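Local coordinates for protein 4-phosphoerythronate dehydrogenase (Lactobacillus jensenii, PDB 4PRK) that probably catalyses the NAD-dependent interconversion of pyruvate and D-lactate, as a member of the D-isomer-specific 2-hydroxyacid dehydrogenase family, at residues A[49-54]-A[74-79]; A[94-99]-A[313-318]; A[2-7]-A[28-33]. All blocks are in the same frame, centred on the assembly; numbering follows the deposited sequence.

Contact 1. Residues A[49-54]-A[74-79]; sequences LLKPLG and GLRIVG
Arg76 sets its CG beside the backbone N, anti to the carbonyl carbon (chi1 -63°), and then bends at chi3 (-57°). These torsions carry its side chain across strand 47-50, toward strand 2-6. Lys51 does the reverse: its CG is anti to the backbone N and its chain is extended, so that it crosses Arg76 at about a right angle. The setting is the end of a beta-alpha-beta unit in a parallel sheet, strand 47-50, helix 60-67 and strand 72-75. Leu49 pairs with Gly74 and Leu50 with Leu75 in parallel register. Leu50 N donates to Gly74 O at 2.7 Å, from above the carbonyl plane. Arg76 N donates to Leu50 O at 2.9 Å, nearly along the C=O axis. Both bonds are fairly straight, and together they grip both polar backbone atoms of Leu50. Leu49 and Leu50 point to opposite faces of the sheet. Leu49 rests beside Gly74, with Leu49 CD2 3.8 Å from Gly74 O. On the opposite face Leu50 CB meets Leu75 CD1 at 4.2 Å.

Beyond the paired residues the chains separate. Lys51 CB lies over one face of the Arg76 guanidinium, 3.3 Å from Arg76 NH1. The carbonyl of Leu49 sits at the edge of this flat group, with Leu49 O 3.1 Å from Arg76 NH2. The buried guanidinium is also held by a salt bridge from NE to Glu12 and a hydrogen bond from NH2 to Phe6 O. Glu12 would balance the charge of Arg76 and so probably ease the repulsion from Lys51, whose NZ is 5.3 Å from Arg76 NH1. At the far end, Ile77 crosses Pro52 obliquely, and Ile77 CD1 touches Pro52 CD at 3.9 Å.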
loop_
_atom_site.group_PDB
_atom_site.type_symbol
_atom_site.label_atom_id
_atom_site.label_comp_id
_atom_site.label_asym_id
_atom_site.label_seq_id
_atom_site.Cartn_x
_atom_site.Cartn_y
_atom_site.Cartn_z
ATOM N N LEU A 49 19.731 -30.745 -14.387
ATOM C CA LEU A 49 19.662 -29.405 -13.777
ATOM C C LEU A 49 21.096 -28.994 -13.395
ATOM O O LEU A 49 21.760 -29.669 -12.577
ATOM C CB LEU A 49 18.698 -29.391 -12.566
ATOM C CG LEU A 49 17.180 -29.558 -12.837
ATOM C CD1 LEU A 49 16.339 -29.325 -11.569
ATOM C CD2 LEU A 49 16.695 -28.639 -13.959
ATOM N N LEU A 50 21.565 -27.890 -13.996
ATOM C CA LEU A 50 22.971 -27.484 -13.894
ATOM C C LEU A 50 23.166 -26.218 -13.083
ATOM O O LEU A 50 22.304 -25.325 -13.071
ATOM C CB LEU A 50 23.550 -27.258 -15.294
ATOM C CG LEU A 50 23.698 -28.493 -16.214
ATOM C CD1 LEU A 50 24.713 -28.228 -17.338
ATOM C CD2 LEU A 50 24.119 -29.721 -15.404
ATOM N N LYS A 51 24.252 -26.190 -12.330
ATOM C CA LYS A 51 24.734 -25.004 -11.662
ATOM C C LYS A 51 26.212 -24.964 -11.926
ATOM O O LYS A 51 27.003 -25.349 -11.069
ATOM C CB LYS A 51 24.448 -25.044 -10.168
ATOM C CG LYS A 51 24.856 -23.782 -9.424
ATOM C CD LYS A 51 24.471 -23.851 -7.955
ATOM C CE LYS A 51 25.331 -22.932 -7.106
ATOM N NZ LYS A 51 24.649 -22.530 -5.848
ATOM N N PRO A 52 26.586 -24.486 -13.194
ATOM C CA PRO A 52 28.002 -24.722 -13.494
ATOM C C PRO A 52 28.939 -23.724 -12.842
ATOM O O PRO A 52 28.802 -22.533 -13.024
ATOM C CB PRO A 52 28.090 -24.603 -15.027
ATOM C CG PRO A 52 26.739 -24.266 -15.533
ATOM C CD PRO A 52 26.011 -23.694 -14.385
ATOM N N LEU A 53 29.901 -24.224 -12.090
ATOM C CA LEU A 53 30.910 -23.372 -11.519
ATOM C C LEU A 53 31.762 -22.720 -12.605
ATOM O O LEU A 53 32.034 -21.528 -12.576
ATOM C CB LEU A 53 31.795 -24.204 -10.605
ATOM C CG LEU A 53 33.135 -23.610 -10.186
ATOM C CD1 LEU A 53 33.342 -23.812 -8.693
ATOM C CD2 LEU A 53 34.262 -24.235 -10.985
ATOM N N GLY A 54 32.133 -23.516 -13.593
ATOM C CA GLY A 54 33.161 -23.176 -14.552
ATOM C C GLY A 54 32.705 -23.534 -15.939
ATOM O O GLY A 54 31.652 -24.133 -16.096
ATOM N N GLY A 74 18.974 -27.650 -18.161
ATOM C CA GLY A 74 18.245 -26.778 -17.232
ATOM C C GLY A 74 19.215 -26.071 -16.294
ATOM O O GLY A 74 19.595 -26.603 -15.241
ATOM N N LEU A 75 19.667 -24.902 -16.712
ATOM C CA LEU A 75 20.335 -23.964 -15.821
ATOM C C LEU A 75 19.405 -23.636 -14.683
ATOM O O LEU A 75 18.237 -23.281 -14.934
ATOM C CB LEU A 75 20.621 -22.636 -16.532
ATOM C CG LEU A 75 21.902 -22.506 -17.315
ATOM C CD1 LEU A 75 22.665 -23.801 -17.516
ATOM C CD2 LEU A 75 21.544 -21.871 -18.643
ATOM N N ARG A 76 19.908 -23.737 -13.450
ATOM C CA ARG A 76 19.107 -23.333 -12.260
ATOM C C ARG A 76 19.316 -21.855 -11.958
ATOM O O ARG A 76 18.600 -21.257 -11.120
ATOM C CB ARG A 76 19.471 -24.165 -11.022
ATOM C CG ARG A 76 19.176 -25.662 -11.181
ATOM C CD ARG A 76 19.077 -26.345 -9.824
ATOM N NE ARG A 76 20.256 -26.217 -8.936
ATOM C CZ ARG A 76 21.405 -26.871 -9.095
ATOM N NH1 ARG A 76 22.392 -26.726 -8.213
ATOM N NH2 ARG A 76 21.583 -27.680 -10.150
ATOM N N ILE A 77 20.315 -21.297 -12.644
ATOM C CA ILE A 77 20.717 -19.915 -12.496
ATOM C C ILE A 77 20.332 -19.094 -13.721
ATOM O O ILE A 77 19.748 -19.602 -14.699
ATOM C CB ILE A 77 22.217 -19.808 -12.242
ATOM C CG1 ILE A 77 23.003 -20.294 -13.444
ATOM C CG2 ILE A 77 22.565 -20.614 -11.007
ATOM C CD1 ILE A 77 24.494 -20.268 -13.183
ATOM N N VAL A 78 20.651 -17.813 -13.614
ATOM C CA VAL A 78 20.391 -16.854 -14.656
ATOM C C VAL A 78 21.494 -16.800 -15.708
ATOM O O VAL A 78 21.184 -16.753 -16.892
ATOM C CB VAL A 78 20.149 -15.457 -14.066
ATOM C CG1 VAL A 78 21.408 -14.905 -13.411
ATOM C CG2 VAL A 78 19.621 -14.516 -15.137
ATOM N N GLY A 79 22.759 -16.829 -15.293
ATOM C CA GLY A 79 23.865 -16.654 -16.222
ATOM C C GLY A 79 24.101 -17.877 -17.085
ATOM O O GLY A 79 24.144 -18.980 -16.574
#

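Contact 2. Residues A[94-99]-A[313-318]; sequences TVTNVP and RDTIAL
Strand 94-96 and helix 313-318 run nearly antiparallel, at 161°, with their axes 9.6 Å apart. This is helix-on-sheet packing in a parallel alpha/beta domain: the C-terminal helix 301-319 lies against the outermost strand of the five-stranded sheet. The two parts are over 200 residues apart in sequence.

Thr94 and Thr96 both direct their side chains toward the helix, while Val95 between them points away. Thr96 places CG2 anti to its carbonyl carbon and OG1 in the crowded position between the backbone N and the carbonyl carbon (chi1 63°). Its methyl thus faces Leu318, and the two side chains meet tip to tip, Thr96 CG2 to Leu318 CD1 at 3.6 Å. The same Leu318 CD1 is 3.8 Å from Thr94 CG2, where the side chains cross at about a right angle. One leucine methyl therefore touches both threonine methyls.

One turn earlier, Asp314 crosses Thr96 obliquely, with Asp314 OD2 3.9 Å from Thr96 CG2. The buried carboxylate gets two of its polar partners from the C-terminal tail. OD1 accepts from His325 N and OD2 from Phe326 N, which ties the tail at His325 and Phe326 to the helix. Arg313 adds a salt bridge: its NH2 donates to the anti lone pair of Asp314 OD1 at 3.1 Å.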
loop_
_atom_site.group_PDB
_atom_site.type_symbol
_atom_site.label_atom_id
_atom_site.label_comp_id
_atom_site.label_asym_id
_atom_site.label_seq_id
_atom_site.Cartn_x
_atom_site.Cartn_y
_atom_site.Cartn_z
ATOM N N THR A 94 18.185 -28.083 -26.353
ATOM C CA THR A 94 17.561 -26.831 -25.877
ATOM C C THR A 94 18.309 -26.418 -24.581
ATOM O O THR A 94 18.796 -27.279 -23.852
ATOM C CB THR A 94 16.010 -26.928 -25.622
ATOM O OG1 THR A 94 15.298 -27.303 -26.819
ATOM C CG2 THR A 94 15.432 -25.588 -25.112
ATOM N N VAL A 95 18.459 -25.109 -24.348
ATOM C CA VAL A 95 19.015 -24.557 -23.092
ATOM C C VAL A 95 17.955 -23.670 -22.423
ATOM O O VAL A 95 17.402 -22.768 -23.066
ATOM C CB VAL A 95 20.314 -23.753 -23.347
ATOM C CG1 VAL A 95 21.052 -23.413 -22.040
ATOM C CG2 VAL A 95 21.231 -24.546 -24.280
ATOM N N THR A 96 17.637 -23.962 -21.161
ATOM C CA THR A 96 16.732 -23.111 -20.395
ATOM C C THR A 96 17.486 -22.550 -19.205
ATOM O O THR A 96 18.570 -23.047 -18.821
ATOM C CB THR A 96 15.447 -23.830 -19.859
ATOM O OG1 THR A 96 15.792 -24.882 -18.936
ATOM C CG2 THR A 96 14.584 -24.376 -21.001
ATOM N N ASN A 97 16.898 -21.521 -18.602
ATOM C CA ASN A 97 17.492 -20.926 -17.431
ATOM C C ASN A 97 16.415 -20.377 -16.525
ATOM O O ASN A 97 15.222 -20.396 -16.877
ATOM C CB ASN A 97 18.472 -19.813 -17.870
ATOM C CG ASN A 97 17.762 -18.564 -18.358
ATOM O OD1 ASN A 97 16.573 -18.588 -18.739
ATOM N ND2 ASN A 97 18.485 -17.446 -18.342
ATOM N N VAL A 98 16.855 -19.836 -15.383
ATOM C CA VAL A 98 15.965 -19.121 -14.456
ATOM C C VAL A 98 16.330 -17.618 -14.370
ATOM O O VAL A 98 17.190 -17.181 -13.588
ATOM C CB VAL A 98 15.899 -19.819 -13.076
ATOM C CG1 VAL A 98 14.852 -19.146 -12.206
ATOM C CG2 VAL A 98 15.529 -21.287 -13.261
ATOM N N PRO A 99 15.694 -16.833 -15.223
ATOM C CA PRO A 99 15.816 -15.379 -15.206
ATOM C C PRO A 99 15.240 -14.695 -13.963
ATOM O O PRO A 99 15.795 -13.720 -13.511
ATOM C CB PRO A 99 15.076 -14.950 -16.472
ATOM C CG PRO A 99 14.212 -16.092 -16.826
ATOM C CD PRO A 99 14.956 -17.303 -16.398
ATOM N N ARG A 313 10.755 -27.909 -13.766
ATOM C CA ARG A 313 9.508 -27.822 -14.501
ATOM C C ARG A 313 9.738 -27.652 -16.014
ATOM O O ARG A 313 9.158 -28.395 -16.796
ATOM C CB ARG A 313 8.608 -26.696 -13.950
ATOM C CG ARG A 313 7.126 -26.915 -14.220
ATOM C CD ARG A 313 6.477 -25.763 -14.994
ATOM N NE ARG A 313 7.065 -25.632 -16.334
ATOM C CZ ARG A 313 6.468 -25.890 -17.502
ATOM N NH1 ARG A 313 5.205 -26.274 -17.566
ATOM N NH2 ARG A 313 7.154 -25.732 -18.628
ATOM N N ASP A 314 10.568 -26.705 -16.440
ATOM C CA ASP A 314 10.913 -26.621 -17.880
ATOM C C ASP A 314 11.633 -27.881 -18.327
ATOM O O ASP A 314 11.457 -28.303 -19.454
ATOM C CB ASP A 314 11.824 -25.427 -18.230
ATOM C CG ASP A 314 11.053 -24.122 -18.433
ATOM O OD1 ASP A 314 9.806 -24.113 -18.316
ATOM O OD2 ASP A 314 11.709 -23.090 -18.713
ATOM N N THR A 315 12.454 -28.462 -17.445
ATOM C CA THR A 315 13.272 -29.604 -17.811
ATOM C C THR A 315 12.417 -30.839 -18.056
ATOM O O THR A 315 12.605 -31.505 -19.074
ATOM C CB THR A 315 14.365 -29.834 -16.774
ATOM O OG1 THR A 315 15.179 -28.664 -16.763
ATOM C CG2 THR A 315 15.240 -31.080 -17.120
ATOM N N ILE A 316 11.473 -31.109 -17.139
ATOM C CA ILE A 316 10.452 -32.161 -17.319
ATOM C C ILE A 316 9.615 -31.953 -18.606
ATOM O O ILE A 316 9.303 -32.924 -19.327
ATOM C CB ILE A 316 9.502 -32.277 -16.078
ATOM C CG1 ILE A 316 10.273 -32.881 -14.892
ATOM C CG2 ILE A 316 8.235 -33.099 -16.392
ATOM C CD1 ILE A 316 9.437 -33.279 -13.694
ATOM N N ALA A 317 9.244 -30.699 -18.878
ATOM C CA ALA A 317 8.371 -30.402 -20.005
ATOM C C ALA A 317 9.045 -30.803 -21.325
ATOM O O ALA A 317 8.440 -31.488 -22.160
ATOM C CB ALA A 317 7.980 -28.926 -20.000
ATOM N N LEU A 318 10.311 -30.408 -21.472
ATOM C CA LEU A 318 11.104 -30.631 -22.705
ATOM C C LEU A 318 11.435 -32.114 -22.880
ATOM O O LEU A 318 11.487 -32.622 -23.991
ATOM C CB LEU A 318 12.404 -29.782 -22.681
ATOM C CG LEU A 318 12.201 -28.261 -22.795
ATOM C CD1 LEU A 318 13.478 -27.453 -22.489
ATOM C CD2 LEU A 318 11.624 -27.956 -24.182
#

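Contact 3. Residues A[2-7]-A[28-33]; sequences KIAVFS and KLIDES
The Phe6 ring carries Ile30 on one face. Ile30 CD1 stands 3.7 Å above the ring plane, offset toward the rim, in a CH-pi contact. At the edge and in the plane lies Glu32 O, 3.5 Å from Phe6 CD2. Phe6 and Ile30 run side by side, pointing the same way, and Ile30 CD1 also reaches Ala4 CB at 3.7 Å. These side chains share a sheet face with Lys28. Val5 and Leu29 meet on the opposite face.

The pairing belongs to the parallel beta-alpha-beta unit of strand 2-6, helix 10-23 and strand 26-30. Four backbone hydrogen bonds join the strands. Ile30 N donates to Val5 O in the carbonyl plane, at 2.7 Å. Ser7 N approaches Ile30 O nearly along the C=O axis, and this bond is very short at 2.5 Å.

At the other end, Lys2 NZ and Lys28 NZ are 4.8 Å apart, yet each forms a salt bridge with Asp44. That shared carboxylate would offset the repulsion between the two ammonium groups. The apolar patch of Ala4, Phe6 and Ile30 thus lies between a charged end at Lys2 and Lys28 and a polar end at Ser7 and Ser33.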
loop_
_atom_site.group_PDB
_atom_site.type_symbol
_atom_site.label_atom_id
_atom_site.label_comp_id
_atom_site.label_asym_id
_atom_site.label_seq_id
_atom_site.Cartn_x
_atom_site.Cartn_y
_atom_site.Cartn_z
ATOM N N LYS A 2 13.183 -39.357 -13.462
ATOM C CA LYS A 2 14.403 -39.026 -12.713
ATOM C C LYS A 2 15.187 -37.860 -13.365
ATOM O O LYS A 2 15.520 -37.899 -14.577
ATOM C CB LYS A 2 15.304 -40.252 -12.586
ATOM C CG LYS A 2 16.474 -40.074 -11.643
ATOM C CD LYS A 2 16.669 -41.300 -10.741
ATOM C CE LYS A 2 17.464 -42.419 -11.404
ATOM N NZ LYS A 2 18.145 -43.296 -10.400
ATOM N N ILE A 3 15.502 -36.842 -12.543
ATOM C CA ILE A 3 16.237 -35.630 -13.002
ATOM C C ILE A 3 17.534 -35.448 -12.180
ATOM O O ILE A 3 17.521 -35.350 -10.951
ATOM C CB ILE A 3 15.324 -34.360 -12.987
ATOM C CG1 ILE A 3 14.088 -34.501 -13.933
ATOM C CG2 ILE A 3 16.107 -33.091 -13.301
ATOM C CD1 ILE A 3 14.368 -34.364 -15.415
ATOM N N ALA A 4 18.670 -35.475 -12.852
ATOM C CA ALA A 4 19.930 -35.293 -12.157
ATOM C C ALA A 4 20.122 -33.838 -11.778
ATOM O O ALA A 4 19.844 -32.957 -12.567
ATOM C CB ALA A 4 21.084 -35.779 -13.005
ATOM N N VAL A 5 20.601 -33.605 -10.567
ATOM C CA VAL A 5 20.865 -32.269 -10.080
ATOM C C VAL A 5 22.335 -32.148 -9.739
ATOM O O VAL A 5 22.817 -32.794 -8.831
ATOM C CB VAL A 5 20.055 -31.997 -8.812
ATOM C CG1 VAL A 5 20.384 -30.634 -8.240
ATOM C CG2 VAL A 5 18.576 -32.124 -9.103
ATOM N N PHE A 6 23.026 -31.258 -10.427
ATOM C CA PHE A 6 24.458 -31.151 -10.281
ATOM C C PHE A 6 24.837 -30.048 -9.337
ATOM O O PHE A 6 24.321 -28.963 -9.429
ATOM C CB PHE A 6 25.100 -30.934 -11.639
ATOM C CG PHE A 6 25.048 -32.145 -12.510
ATOM C CD1 PHE A 6 23.978 -32.356 -13.349
ATOM C CD2 PHE A 6 26.045 -33.091 -12.453
ATOM C CE1 PHE A 6 23.920 -33.477 -14.137
ATOM C CE2 PHE A 6 25.992 -34.220 -13.239
ATOM C CZ PHE A 6 24.929 -34.410 -14.079
ATOM N N SER A 7 25.748 -30.342 -8.427
ATOM C CA SER A 7 26.261 -29.325 -7.537
ATOM C C SER A 7 25.210 -28.577 -6.720
ATOM O O SER A 7 25.122 -27.361 -6.769
ATOM C CB SER A 7 27.103 -28.340 -8.326
ATOM O OG SER A 7 27.723 -27.418 -7.469
ATOM N N LYS A 28 18.233 -37.130 -8.579
ATOM C CA LYS A 28 19.571 -37.672 -8.361
ATOM C C LYS A 28 20.622 -36.594 -8.172
ATOM O O LYS A 28 21.049 -35.935 -9.150
ATOM C CB LYS A 28 19.965 -38.573 -9.534
ATOM C CG LYS A 28 21.349 -39.209 -9.434
ATOM C CD LYS A 28 21.359 -40.535 -10.187
ATOM C CE LYS A 28 22.693 -40.851 -10.842
ATOM N NZ LYS A 28 22.490 -41.980 -11.805
ATOM N N LEU A 29 21.094 -36.448 -6.932
ATOM C CA LEU A 29 21.985 -35.337 -6.636
ATOM C C LEU A 29 23.397 -35.684 -6.845
ATOM O O LEU A 29 23.852 -36.574 -6.213
ATOM C CB LEU A 29 21.847 -34.889 -5.200
ATOM C CG LEU A 29 20.707 -33.889 -5.081
ATOM C CD1 LEU A 29 19.358 -34.452 -5.531
ATOM C CD2 LEU A 29 20.693 -33.422 -3.638
ATOM N N ILE A 30 24.092 -34.942 -7.683
ATOM C CA ILE A 30 25.551 -35.060 -7.794
ATOM C C ILE A 30 26.288 -33.829 -7.190
ATOM O O ILE A 30 25.980 -32.657 -7.531
ATOM C CB ILE A 30 25.965 -35.260 -9.261
ATOM C CG1 ILE A 30 25.216 -36.466 -9.880
ATOM C CG2 ILE A 30 27.475 -35.421 -9.355
ATOM C CD1 ILE A 30 23.980 -36.108 -10.694
ATOM N N ASP A 31 27.262 -34.098 -6.311
ATOM C CA ASP A 31 27.926 -33.045 -5.533
ATOM C C ASP A 31 28.631 -32.052 -6.422
ATOM O O ASP A 31 28.599 -30.851 -6.169
ATOM C CB ASP A 31 28.941 -33.626 -4.563
ATOM C CG ASP A 31 28.300 -34.388 -3.460
ATOM O OD1 ASP A 31 27.057 -34.553 -3.475
ATOM O OD2 ASP A 31 29.033 -34.821 -2.561
ATOM N N GLU A 32 29.257 -32.556 -7.475
ATOM C CA GLU A 32 29.993 -31.701 -8.374
ATOM C C GLU A 32 29.198 -31.282 -9.589
ATOM O O GLU A 32 28.179 -31.901 -9.959
ATOM C CB GLU A 32 31.322 -32.362 -8.816
ATOM C CG GLU A 32 32.524 -31.865 -8.027
ATOM C CD GLU A 32 32.412 -30.377 -7.742
ATOM O OE1 GLU A 32 32.151 -30.032 -6.567
ATOM O OE2 GLU A 32 32.509 -29.566 -8.698
ATOM N N SER A 33 29.737 -30.273 -10.251
ATOM C CA SER A 33 29.219 -29.807 -11.513
ATOM C C SER A 33 29.467 -30.831 -12.610
ATOM O O SER A 33 30.373 -31.653 -12.535
ATOM C CB SER A 33 29.848 -28.473 -11.873
ATOM O OG SER A 33 29.396 -27.468 -10.995
#

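All three contacts belong to one lobe, built on the five-stranded parallel sheet ordered 26-30, 2-6, 47-50, 72-75, 94-96. Along the chain, contact 3 closes first, then contact 1, and contact 2 last. The centre of contact 1 is about 11 Å from each of the other two, whose centres are about 15 Å apart. Strands 2-6 and 47-50 are neighbours, as are 72-75 and 94-96, so backbone bonds pass from contact 3 through contact 1 to contact 2. Helix 301-319 ties the lobe together: its Thr315 packs on Leu49 and Ile3. The chain enters the seven-stranded domain, probably the NAD-binding one, and returns in this helix; the lobe is probably the family's catalytic domain.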